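Side-chain contacts in thioredoxin Reductase (Burkholderia cenocepacia, PDB 4F82), which probably acts as a thiol-specific peroxidase of the Prx5 peroxiredoxin subfamily, reducing hydrogen peroxide and organic hydroperoxides to water and alcohols and so protecting the cell against oxidative stress: residues 15-20 against 122-127; 69-74 against 168-173; 98-103 against 110-115. One frame throughout, in Å; residues are numbered along the deposited sequence.

Contact 1: residues 15-20 against 122-127; sequences ALPDAQ and HALGLT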
ATOM      1  N   ALA A  15      22.893  -8.988  14.881  1.00 12.78           N
ATOM      2  CA  ALA A  15      22.366  -9.931  13.888  1.00 16.13           C
ATOM      3  C   ALA A  15      21.061  -9.391  13.289  1.00 13.93           C
ATOM      4  O   ALA A  15      20.194  -8.889  14.010  1.00 14.84           O
ATOM      5  CB  ALA A  15      22.115 -11.277  14.540  1.00 18.57           C
ATOM      6  N   LEU A  16      20.902  -9.489  11.973  1.00 13.14           N
ATOM      7  CA  LEU A  16      19.630  -9.131  11.339  1.00 14.08           C
ATOM      8  C   LEU A  16      18.517 -10.093  11.815  1.00 13.68           C
ATOM      9  O   LEU A  16      18.700 -11.322  11.788  1.00 16.14           O
ATOM     10  CB  LEU A  16      19.814  -9.216   9.815  1.00 13.85           C
ATOM     11  CG  LEU A  16      18.916  -8.493   8.834  1.00 13.77           C
ATOM     12  CD1 LEU A  16      18.991  -6.991   9.126  1.00 11.41           C
ATOM     13  CD2 LEU A  16      19.324  -8.816   7.365  1.00  7.15           C
ATOM     14  N   PRO A  17      17.377  -9.556  12.298  1.00 13.86           N
ATOM     15  CA  PRO A  17      16.281 -10.458  12.700  1.00 14.86           C
ATOM     16  C   PRO A  17      15.629 -11.143  11.505  1.00 15.37           C
ATOM     17  O   PRO A  17      15.687 -10.618  10.374  1.00 12.40           O
ATOM     18  CB  PRO A  17      15.271  -9.523  13.379  1.00 14.72           C
ATOM     19  CG  PRO A  17      15.555  -8.158  12.771  1.00 12.40           C
ATOM     20  CD  PRO A  17      17.069  -8.148  12.589  1.00  9.28           C
ATOM     21  N   ASP A  18      15.057 -12.326  11.724  1.00 14.97           N
ATOM     22  CA  ASP A  18      14.349 -12.992  10.630  1.00 15.92           C
ATOM     23  C   ASP A  18      12.986 -12.342  10.530  1.00 14.20           C
ATOM     24  O   ASP A  18      12.509 -11.774  11.520  1.00 10.74           O
ATOM     25  CB  ASP A  18      14.181 -14.494  10.880  1.00 14.38           C
ATOM     26  CG  ASP A  18      14.064 -15.303   9.584  1.00 17.34           C
ATOM     27  OD1 ASP A  18      14.161 -14.732   8.465  1.00 13.47           O
ATOM     28  OD2 ASP A  18      13.901 -16.544   9.673  1.00 16.72           O
ATOM     29  N   ALA A  19      12.393 -12.416   9.337  1.00  9.23           N
ATOM     30  CA  ALA A  19      10.999 -12.023   9.084  1.00  7.88           C
ATOM     31  C   ALA A  19      10.588 -12.610   7.754  1.00  6.69           C
ATOM     32  O   ALA A  19      11.439 -13.066   6.981  1.00  8.20           O
ATOM     33  CB  ALA A  19      10.855 -10.491   9.042  1.00  8.59           C
ATOM     34  N   GLN A  20       9.282 -12.625   7.470  1.00  6.52           N
ATOM     35  CA  GLN A  20       8.844 -13.077   6.169  1.00  7.85           C
ATOM     36  C   GLN A  20       8.532 -11.880   5.273  1.00  9.30           C
ATOM     37  O   GLN A  20       7.685 -11.045   5.590  1.00 10.70           O
ATOM     38  CB  GLN A  20       7.650 -14.068   6.271  1.00  7.89           C
ATOM     39  CG  GLN A  20       7.075 -14.487   4.919  1.00  8.35           C
ATOM     40  CD  GLN A  20       5.945 -15.504   5.076  1.00 15.31           C
ATOM     41  OE1 GLN A  20       4.777 -15.135   5.251  1.00 23.75           O
ATOM     42  NE2 GLN A  20       6.290 -16.783   5.013  1.00 12.47           N
ATOM     43  N   HIS A 122       9.106  -3.688  12.156  1.00  6.87           N
ATOM     44  CA  HIS A 122       8.903  -3.788  13.616  1.00  7.27           C
ATOM     45  C   HIS A 122      10.049  -4.516  14.292  1.00  9.55           C
ATOM     46  O   HIS A 122      10.512  -4.095  15.351  1.00 11.91           O
ATOM     47  CB  HIS A 122       7.564  -4.463  13.954  1.00 10.13           C
ATOM     48  CG  HIS A 122       6.423  -3.501  14.130  1.00 14.99           C
ATOM     49  ND1 HIS A 122       5.343  -3.454  13.270  1.00 20.13           N
ATOM     50  CD2 HIS A 122       6.190  -2.567  15.082  1.00 14.94           C
ATOM     51  CE1 HIS A 122       4.488  -2.529  13.685  1.00 16.25           C
ATOM     52  NE2 HIS A 122       4.983  -1.970  14.776  1.00 14.82           N
ATOM     53  N   ALA A 123      10.530  -5.605  13.691  1.00  9.94           N
ATOM     54  CA  ALA A 123      11.587  -6.377  14.322  1.00  7.82           C
ATOM     55  C   ALA A 123      12.904  -5.555  14.384  1.00 12.45           C
ATOM     56  O   ALA A 123      13.723  -5.758  15.286  1.00 13.12           O
ATOM     57  CB  ALA A 123      11.782  -7.696  13.597  1.00  7.78           C
ATOM     58  N   LEU A 124      13.085  -4.649  13.422  1.00 10.20           N
ATOM     59  CA  LEU A 124      14.240  -3.722  13.332  1.00  9.34           C
ATOM     60  C   LEU A 124      14.107  -2.493  14.239  1.00 11.22           C
ATOM     61  O   LEU A 124      15.077  -1.741  14.451  1.00  7.33           O
ATOM     62  CB  LEU A 124      14.390  -3.214  11.892  1.00  7.71           C
ATOM     63  CG  LEU A 124      14.734  -4.249  10.819  1.00  6.20           C
ATOM     64  CD1 LEU A 124      14.695  -3.563   9.426  1.00  7.30           C
ATOM     65  CD2 LEU A 124      16.071  -4.990  11.102  1.00 12.52           C
ATOM     66  N   GLY A 125      12.898  -2.260  14.735  1.00  8.04           N
ATOM     67  CA  GLY A 125      12.624  -1.126  15.606  1.00  8.30           C
ATOM     68  C   GLY A 125      12.599   0.150  14.799  1.00  8.66           C
ATOM     69  O   GLY A 125      12.921   1.245  15.313  1.00  8.05           O
ATOM     70  N   LEU A 126      12.266   0.003  13.516  1.00 10.14           N
ATOM     71  CA  LEU A 126      12.390   1.110  12.557  1.00  9.34           C
ATOM     72  C   LEU A 126      11.049   1.621  12.006  1.00  6.32           C
ATOM     73  O   LEU A 126      10.959   2.178  10.876  1.00  5.98           O
ATOM     74  CB  LEU A 126      13.288   0.684  11.405  1.00  6.07           C
ATOM     75  CG  LEU A 126      14.774   0.637  11.785  1.00  8.60           C
ATOM     76  CD1 LEU A 126      15.616  -0.007  10.679  1.00  5.93           C
ATOM     77  CD2 LEU A 126      15.223   2.105  12.089  1.00 10.20           C
ATOM     78  N   THR A 127       9.993   1.438  12.768  1.00  6.63           N
ATOM     79  CA  THR A 127       8.689   1.968  12.309  1.00  6.59           C
ATOM     80  C   THR A 127       8.481   3.443  12.661  1.00 10.41           C
ATOM     81  O   THR A 127       9.137   3.964  13.571  1.00 10.75           O
ATOM     82  CB  THR A 127       7.470   1.159  12.861  1.00 10.37           C
ATOM     83  OG1 THR A 127       7.395   1.311  14.281  1.00 10.08           O
ATOM     84  CG2 THR A 127       7.562  -0.334  12.499  1.00 10.59           C
TER

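Contact 2: residues 69-74 against 168-173; sequences PGYVEH and ASVLAT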
ATOM      1  N   PRO A  69      15.585   5.501  -7.616  1.00  6.85           N
ATOM      2  CA  PRO A  69      16.401   5.663  -8.831  1.00  7.31           C
ATOM      3  C   PRO A  69      17.908   5.800  -8.557  1.00  8.37           C
ATOM      4  O   PRO A  69      18.695   5.276  -9.346  1.00 12.55           O
ATOM      5  CB  PRO A  69      15.838   6.917  -9.480  1.00  7.64           C
ATOM      6  CG  PRO A  69      14.384   6.911  -9.046  1.00  7.37           C
ATOM      7  CD  PRO A  69      14.427   6.420  -7.607  1.00  6.89           C
ATOM      8  N   GLY A  70      18.306   6.431  -7.452  1.00  8.34           N
ATOM      9  CA  GLY A  70      19.719   6.469  -7.085  1.00  8.22           C
ATOM     10  C   GLY A  70      20.290   5.045  -6.964  1.00  9.29           C
ATOM     11  O   GLY A  70      21.406   4.767  -7.409  1.00 11.34           O
ATOM     12  N   TYR A  71      19.527   4.130  -6.373  1.00  6.94           N
ATOM     13  CA  TYR A  71      20.039   2.757  -6.298  1.00 12.61           C
ATOM     14  C   TYR A  71      20.069   2.031  -7.651  1.00 12.96           C
ATOM     15  O   TYR A  71      21.028   1.330  -7.949  1.00 10.56           O
ATOM     16  CB  TYR A  71      19.311   1.966  -5.210  1.00  7.98           C
ATOM     17  CG  TYR A  71      19.819   2.349  -3.834  1.00  9.02           C
ATOM     18  CD1 TYR A  71      21.005   1.783  -3.337  1.00  9.00           C
ATOM     19  CD2 TYR A  71      19.142   3.297  -3.047  1.00  7.89           C
ATOM     20  CE1 TYR A  71      21.504   2.136  -2.082  1.00 10.90           C
ATOM     21  CE2 TYR A  71      19.639   3.662  -1.770  1.00  6.18           C
ATOM     22  CZ  TYR A  71      20.824   3.085  -1.316  1.00  9.02           C
ATOM     23  OH  TYR A  71      21.337   3.398  -0.059  1.00  8.87           O
ATOM     24  N   VAL A  72      19.030   2.202  -8.469  1.00 15.17           N
ATOM     25  CA  VAL A  72      19.053   1.619  -9.820  1.00 11.51           C
ATOM     26  C   VAL A  72      20.261   2.182 -10.557  1.00 17.61           C
ATOM     27  O   VAL A  72      21.014   1.450 -11.224  1.00 15.81           O
ATOM     28  CB  VAL A  72      17.712   1.907 -10.557  1.00 19.43           C
ATOM     29  CG1 VAL A  72      17.775   1.617 -12.100  1.00 14.46           C
ATOM     30  CG2 VAL A  72      16.570   1.130  -9.865  1.00 13.37           C
ATOM     31  N   GLU A  73      20.478   3.483 -10.387  1.00 12.14           N
ATOM     32  CA  GLU A  73      21.573   4.165 -11.058  1.00 13.91           C
ATOM     33  C   GLU A  73      22.951   3.702 -10.589  1.00 15.15           C
ATOM     34  O   GLU A  73      23.884   3.583 -11.404  1.00 12.38           O
ATOM     35  CB  GLU A  73      21.404   5.689 -10.945  1.00 14.32           C
ATOM     36  CG  GLU A  73      20.395   6.215 -11.972  1.00 26.11           C
ATOM     37  CD  GLU A  73      19.824   7.584 -11.607  1.00 34.79           C
ATOM     38  OE1 GLU A  73      20.518   8.366 -10.912  1.00 37.17           O
ATOM     39  OE2 GLU A  73      18.669   7.875 -12.006  1.00 38.91           O
ATOM     40  N   HIS A  74      23.068   3.416  -9.289  1.00 10.45           N
ATOM     41  CA  HIS A  74      24.342   3.003  -8.701  1.00 12.34           C
ATOM     42  C   HIS A  74      24.512   1.483  -8.661  1.00 12.04           C
ATOM     43  O   HIS A  74      25.504   0.990  -8.148  1.00 12.89           O
ATOM     44  CB  HIS A  74      24.482   3.524  -7.249  1.00 14.66           C
ATOM     45  CG  HIS A  74      24.880   4.969  -7.140  1.00 14.73           C
ATOM     46  ND1 HIS A  74      24.016   6.007  -7.420  1.00 16.32           N
ATOM     47  CD2 HIS A  74      26.038   5.541  -6.732  1.00 15.69           C
ATOM     48  CE1 HIS A  74      24.636   7.161  -7.211  1.00 18.29           C
ATOM     49  NE2 HIS A  74      25.858   6.903  -6.787  1.00 17.26           N
ATOM     50  N   ALA A 168      24.523   7.211  -3.172  1.00  7.75           N
ATOM     51  CA  ALA A 168      25.851   7.868  -3.107  1.00  9.01           C
ATOM     52  C   ALA A 168      26.526   7.747  -1.734  1.00  8.88           C
ATOM     53  O   ALA A 168      27.716   7.402  -1.650  1.00  8.82           O
ATOM     54  CB  ALA A 168      25.778   9.344  -3.512  1.00  8.33           C
ATOM     55  N   SER A 169      25.784   8.030  -0.662  1.00  7.51           N
ATOM     56  CA  SER A 169      26.315   7.935   0.688  1.00  9.55           C
ATOM     57  C   SER A 169      26.722   6.507   1.034  1.00  9.15           C
ATOM     58  O   SER A 169      27.739   6.304   1.676  1.00  7.83           O
ATOM     59  CB  SER A 169      25.309   8.408   1.727  1.00  9.92           C
ATOM     60  OG  SER A 169      24.953   9.755   1.498  1.00 12.52           O
ATOM     61  N   VAL A 170      25.906   5.535   0.648  1.00  9.44           N
ATOM     62  CA  VAL A 170      26.230   4.146   0.905  1.00  8.34           C
ATOM     63  C   VAL A 170      27.512   3.703   0.201  1.00  7.22           C
ATOM     64  O   VAL A 170      28.399   3.074   0.812  1.00  7.78           O
ATOM     65  CB  VAL A 170      25.036   3.259   0.544  1.00 12.98           C
ATOM     66  CG1 VAL A 170      25.460   1.808   0.539  1.00 15.85           C
ATOM     67  CG2 VAL A 170      23.956   3.494   1.557  1.00 16.37           C
ATOM     68  N   LEU A 171      27.649   4.050  -1.078  1.00  7.39           N
ATOM     69  CA  LEU A 171      28.845   3.693  -1.815  1.00  7.84           C
ATOM     70  C   LEU A 171      30.060   4.318  -1.130  1.00 12.87           C
ATOM     71  O   LEU A 171      31.116   3.663  -0.992  1.00  8.67           O
ATOM     72  CB  LEU A 171      28.738   4.189  -3.273  1.00 10.32           C
ATOM     73  CG  LEU A 171      29.928   3.814  -4.172  1.00 14.09           C
ATOM     74  CD1 LEU A 171      30.081   2.294  -4.232  1.00 14.26           C
ATOM     75  CD2 LEU A 171      29.772   4.424  -5.559  1.00 12.95           C
ATOM     76  N   ALA A 172      29.893   5.563  -0.667  1.00 10.94           N
ATOM     77  CA  ALA A 172      30.994   6.301  -0.032  1.00 12.88           C
ATOM     78  C   ALA A 172      31.407   5.701   1.301  1.00 12.45           C
ATOM     79  O   ALA A 172      32.507   5.969   1.783  1.00 13.52           O
ATOM     80  CB  ALA A 172      30.642   7.789   0.155  1.00 13.83           C
ATOM     81  N   THR A 173      30.530   4.898   1.897  1.00 11.19           N
ATOM     82  CA  THR A 173      30.773   4.424   3.262  1.00  8.55           C
ATOM     83  C   THR A 173      30.941   2.909   3.333  1.00 12.58           C
ATOM     84  O   THR A 173      30.944   2.324   4.440  1.00 10.37           O
ATOM     85  CB  THR A 173      29.657   4.871   4.229  1.00  8.22           C
ATOM     86  OG1 THR A 173      28.375   4.579   3.641  1.00 13.10           O
ATOM     87  CG2 THR A 173      29.775   6.365   4.543  1.00 10.16           C
TER

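Contact 3: residues 98-103 against 110-115; sequences GAWGRD and VRMMAD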
ATOM      1  N   GLY A  98       5.562  -4.849  -6.751  1.00  5.88           N
ATOM      2  CA  GLY A  98       5.746  -5.334  -8.103  1.00  6.23           C
ATOM      3  C   GLY A  98       5.471  -4.280  -9.172  1.00 13.42           C
ATOM      4  O   GLY A  98       6.285  -4.054 -10.054  1.00  6.63           O
ATOM      5  N   ALA A  99       4.320  -3.629  -9.089  1.00  8.77           N
ATOM      6  CA  ALA A  99       3.940  -2.604 -10.050  1.00 10.41           C
ATOM      7  C   ALA A  99       4.894  -1.422  -9.970  1.00  9.34           C
ATOM      8  O   ALA A  99       5.268  -0.837 -10.988  1.00  8.63           O
ATOM      9  CB  ALA A  99       2.509  -2.134  -9.758  1.00  8.98           C
ATOM     10  N   TRP A 100       5.253  -1.041  -8.755  1.00  6.33           N
ATOM     11  CA  TRP A 100       6.185   0.066  -8.583  1.00  6.76           C
ATOM     12  C   TRP A 100       7.535  -0.265  -9.200  1.00  8.36           C
ATOM     13  O   TRP A 100       8.126   0.580  -9.885  1.00  7.38           O
ATOM     14  CB  TRP A 100       6.370   0.327  -7.095  1.00  5.78           C
ATOM     15  CG  TRP A 100       6.936   1.667  -6.737  1.00 10.23           C
ATOM     16  CD1 TRP A 100       6.730   2.874  -7.374  1.00  9.71           C
ATOM     17  CD2 TRP A 100       7.801   1.930  -5.640  1.00  5.40           C
ATOM     18  NE1 TRP A 100       7.433   3.875  -6.719  1.00  7.42           N
ATOM     19  CE2 TRP A 100       8.085   3.319  -5.645  1.00  6.99           C
ATOM     20  CE3 TRP A 100       8.369   1.119  -4.641  1.00  5.37           C
ATOM     21  CZ2 TRP A 100       8.923   3.914  -4.694  1.00  5.36           C
ATOM     22  CZ3 TRP A 100       9.184   1.711  -3.685  1.00 10.16           C
ATOM     23  CH2 TRP A 100       9.450   3.098  -3.717  1.00  5.05           C
ATOM     24  N   GLY A 101       8.028  -1.488  -8.969  1.00  9.87           N
ATOM     25  CA  GLY A 101       9.353  -1.869  -9.460  1.00  6.09           C
ATOM     26  C   GLY A 101       9.380  -1.829 -10.983  1.00  9.44           C
ATOM     27  O   GLY A 101      10.366  -1.418 -11.579  1.00  6.79           O
ATOM     28  N   ARG A 102       8.299  -2.275 -11.620  1.00  8.07           N
ATOM     29  CA  ARG A 102       8.205  -2.234 -13.080  1.00  9.54           C
ATOM     30  C   ARG A 102       8.188  -0.773 -13.549  1.00 12.54           C
ATOM     31  O   ARG A 102       8.847  -0.419 -14.532  1.00 14.34           O
ATOM     32  CB  ARG A 102       6.952  -2.964 -13.572  1.00 10.40           C
ATOM     33  CG  ARG A 102       6.997  -4.489 -13.398  1.00  7.84           C
ATOM     34  CD  ARG A 102       5.846  -5.202 -14.181  1.00  8.37           C
ATOM     35  NE  ARG A 102       4.510  -4.765 -13.740  1.00 10.43           N
ATOM     36  CZ  ARG A 102       3.901  -5.266 -12.660  1.00 11.65           C
ATOM     37  NH1 ARG A 102       4.517  -6.207 -11.956  1.00  8.17           N
ATOM     38  NH2 ARG A 102       2.694  -4.844 -12.287  1.00  9.40           N
ATOM     39  N   ASP A 103       7.458   0.086 -12.849  1.00 13.63           N
ATOM     40  CA  ASP A 103       7.458   1.495 -13.242  1.00 12.87           C
ATOM     41  C   ASP A 103       8.880   2.069 -13.149  1.00 10.40           C
ATOM     42  O   ASP A 103       9.269   2.870 -13.986  1.00  9.99           O
ATOM     43  CB  ASP A 103       6.520   2.308 -12.371  1.00 14.09           C
ATOM     44  CG  ASP A 103       5.096   2.204 -12.801  1.00 28.25           C
ATOM     45  OD1 ASP A 103       4.842   1.605 -13.871  1.00 32.45           O
ATOM     46  OD2 ASP A 103       4.227   2.742 -12.073  1.00 32.00           O
ATOM     47  N   VAL A 110      17.518  -3.925  -8.245  1.00  7.89           N
ATOM     48  CA  VAL A 110      17.089  -3.718  -6.877  1.00  5.62           C
ATOM     49  C   VAL A 110      15.913  -4.663  -6.702  1.00  9.05           C
ATOM     50  O   VAL A 110      14.973  -4.620  -7.521  1.00 11.09           O
ATOM     51  CB  VAL A 110      16.624  -2.260  -6.666  1.00  5.46           C
ATOM     52  CG1 VAL A 110      16.079  -2.089  -5.247  1.00  5.23           C
ATOM     53  CG2 VAL A 110      17.781  -1.297  -6.948  1.00  5.65           C
ATOM     54  N   ARG A 111      15.980  -5.544  -5.691  1.00  7.56           N
ATOM     55  CA  ARG A 111      14.867  -6.423  -5.331  1.00  5.37           C
ATOM     56  C   ARG A 111      13.859  -5.585  -4.540  1.00 11.95           C
ATOM     57  O   ARG A 111      14.240  -4.878  -3.576  1.00  9.33           O
ATOM     58  CB  ARG A 111      15.354  -7.560  -4.473  1.00  6.27           C
ATOM     59  CG  ARG A 111      16.320  -8.508  -5.185  1.00 10.07           C
ATOM     60  CD  ARG A 111      16.703  -9.673  -4.294  1.00  6.94           C
ATOM     61  NE  ARG A 111      15.553 -10.552  -4.082  1.00 12.46           N
ATOM     62  CZ  ARG A 111      15.523 -11.548  -3.197  1.00 13.86           C
ATOM     63  NH1 ARG A 111      16.593 -11.802  -2.445  1.00 13.93           N
ATOM     64  NH2 ARG A 111      14.436 -12.314  -3.075  1.00 12.48           N
ATOM     65  N   MET A 112      12.596  -5.627  -4.959  1.00 10.69           N
ATOM     66  CA  MET A 112      11.514  -4.894  -4.287  1.00  8.74           C
ATOM     67  C   MET A 112      10.850  -5.812  -3.260  1.00  8.74           C
ATOM     68  O   MET A 112      10.012  -6.663  -3.599  1.00  9.59           O
ATOM     69  CB  MET A 112      10.508  -4.387  -5.321  1.00  9.50           C
ATOM     70  CG  MET A 112      11.196  -3.548  -6.427  1.00  8.41           C
ATOM     71  SD  MET A 112      12.116  -2.068  -5.841  1.00 12.15           S
ATOM     72  CE  MET A 112      10.769  -0.936  -5.397  1.00  7.36           C
ATOM     73  N   MET A 113      11.274  -5.642  -2.009  1.00  7.16           N
ATOM     74  CA  MET A 113      10.938  -6.543  -0.913  1.00 10.38           C
ATOM     75  C   MET A 113       9.799  -5.967  -0.050  1.00 10.99           C
ATOM     76  O   MET A 113       9.972  -5.016   0.738  1.00 10.65           O
ATOM     77  CB  MET A 113      12.194  -6.858  -0.095  1.00  9.26           C
ATOM     78  CG  MET A 113      13.381  -7.418  -0.937  1.00  6.08           C
ATOM     79  SD  MET A 113      12.954  -9.032  -1.579  1.00 12.79           S
ATOM     80  CE  MET A 113      13.434 -10.020  -0.182  1.00 18.37           C
ATOM     81  N   ALA A 114       8.620  -6.564  -0.226  1.00 11.88           N
ATOM     82  CA  ALA A 114       7.397  -6.129   0.444  1.00  8.69           C
ATOM     83  C   ALA A 114       7.406  -6.540   1.915  1.00  7.57           C
ATOM     84  O   ALA A 114       7.517  -7.718   2.232  1.00  6.89           O
ATOM     85  CB  ALA A 114       6.203  -6.793  -0.251  1.00  7.64           C
ATOM     86  N   ASP A 115       7.260  -5.579   2.824  1.00  8.19           N
ATOM     87  CA  ASP A 115       7.093  -5.910   4.237  1.00  6.47           C
ATOM     88  C   ASP A 115       5.689  -5.403   4.618  1.00  7.51           C
ATOM     89  O   ASP A 115       5.531  -4.589   5.539  1.00  7.04           O
ATOM     90  CB  ASP A 115       8.164  -5.164   5.061  1.00 10.05           C
ATOM     91  CG  ASP A 115       8.133  -5.522   6.539  1.00  7.04           C
ATOM     92  OD1 ASP A 115       7.809  -6.676   6.891  1.00  8.34           O
ATOM     93  OD2 ASP A 115       8.414  -4.620   7.379  1.00  5.56           O
TER

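Contact 1: residues 15-20 against 122-127
Pro-17 lays one side of its pyrrolidine ring against Ala-123 and Leu-124 near the C-terminal end of helix 119-124. Ala-123 CB meets the ring at its outer carbons, lying 3.9 Å from Pro-17 CG and equally near CB of the same ring. Leu-124 works further round: its CD2 methyl sits 3.6 Å from Pro-17 CG and touches CD as well, the leucine side chain running across the ring at about a right angle. Between them the methyl of Ala-123 and one branch of Leu-124 cradle three carbons of the proline, which buries more surface here than any other residue. In Leu-124, chi1 (-65°, CG anti to the carbonyl carbon) and chi2 (174°) together bring CD2 to the proline, although the CB of this leucine does not head for the 15-20 segment. Leu-16 adds a lesser touch, its CD1 lying 4.1 Å from Leu-124 CD2 where the two leucines cross obliquely. The contact is thus wholly apolar. Gly-125 follows, with a positive phi of 74°, and closes a Schellman motif; the N of Gly-125 bonds to His-122 O at 3.1 Å. On the other segment, Asp-18 is turned away from the helix and bonds through OD1 to Ser-40 OG and to the backbone N of Arg-42. Ile-10, from the N-terminal loop, packs on both Pro-17 and Leu-124. Inward, Leu-16 reaches Met-144 of strand 137-147 and Val-45 of helix 41-45, while Leu-124 leans on Tyr-142, so the loop before strand 20-25 is packed between helix 119-124, helix 41-45 and strand 137-147.

Contact 2: residues 69-74 against 168-173
Tyr-71 points its hydroxyl end at Val-170, and one turn later on the same helix His-74 presents its ring to Ala-168 and Leu-171. Tyr-71 and Val-170 meet at about a right angle: the Val-170 CG2 methyl lies at the edge of the phenol, near its plane, and only 3.1 Å separates it from Tyr-71 OH, a tight approach. With CG1 of Val-170 anti to the backbone N (chi1 168°), CG2 is left anti to the carbonyl carbon and meets the hydroxyl. The hydroxyl is bonded to Ser-165 O, just before helix 167-172, and the ring stacks on Phe-53. Both helices lie on one face of the central sheet of the thioredoxin fold, with Tyr-71 and Val-170 both resting on Ala-143 of strand 137-147; their short axes diverge by 47° and come no nearer than 10.6 Å, a gap that these side chains span. The His-74 imidazole is approached over one face by the backbone of Ala-168, whose N lies 3.9 Å above the plane and offset toward the rim. His-74 NE2 is 3.8 Å from Ala-168 CA. At the edge of the ring, His-74 CD2 meets Leu-171 CD2 at 4.1 Å. Rotation of the imidazole is fixed within its own helix: His-74 ND1 donates to Gly-70 O at 2.9 Å, with an N-H...O angle of 141°. That carbonyl also takes the backbone N of His-74, the two donors arriving from opposite faces of its plane.

Contact 3: residues 98-103 against 110-115
Met-112 reaches across from strand 111-114 to Trp-100 and Gly-101 of helix 94-103, and nearly all of the contact passes through this one methionine. Just before it, Val-110 takes no part across the contact and packs instead on Tyr-71 and Val-72 of helix 61-80. Arg-111 faces the other side of the sheet, where its guanidinium forms salt bridges with Glu-23 and Glu-85. Met-112 then turns back toward the helix, using two parts of its chain. Near the root, Met-112 CG lies 3.9 Å from Gly-101 CA; the glycine has no side chain, and this lets the strand and helix backbones come close, with the CA atoms of Gly-101 and Met-112 6.4 Å apart. Farther out, the chain bends at chi2 (-59°) and again at chi3 (-73°), bringing the terminal methyl against the six-membered ring of the indole, obliquely. Met-112 CE sits 3.2 Å from Trp-100 CE3 and 3.5 Å from Trp-100 CZ3, very close for carbon against carbon, and the methionine meets the tryptophan at about a right angle. Met-113 again faces the opposite side of the sheet, its SD lying over one face of the Arg-111 guanidinium. Ala-114 continues the strand beside strand 20-25, and Asp-115 ends the segment by bonding to Phe-120 N and Thr-121 OG1 at the start of helix 119-124. Strand 85-90, helix 94-103 and parallel strand 111-114 make a beta-alpha-beta crossover of the thioredoxin fold. Trp-100, through NE1 bonded to Ser-64 OG and by packing on Cys-63, also lines the predicted peroxidatic cysteine site of this peroxiredoxin.

Contact 3 is fully buried, whereas contacts 1 and 2 are partly buried and lie farther from the chain's centre, on opposite sides of it. All three rely on packing across their segments, but in different ways: contact 1 joins aliphatic groups of a loop and a helix end, contact 2 brings a phenol and an imidazole against a second helix, and contact 3 packs one methionine against an indole and a glycine. Contacts 2 and 3 touch, for helix 61-80, one partner in contact 2, also packs on the start of segment 110-115. Contact 1 touches neither, although strand 111-114 of contact 3 leads directly to helix 119-124.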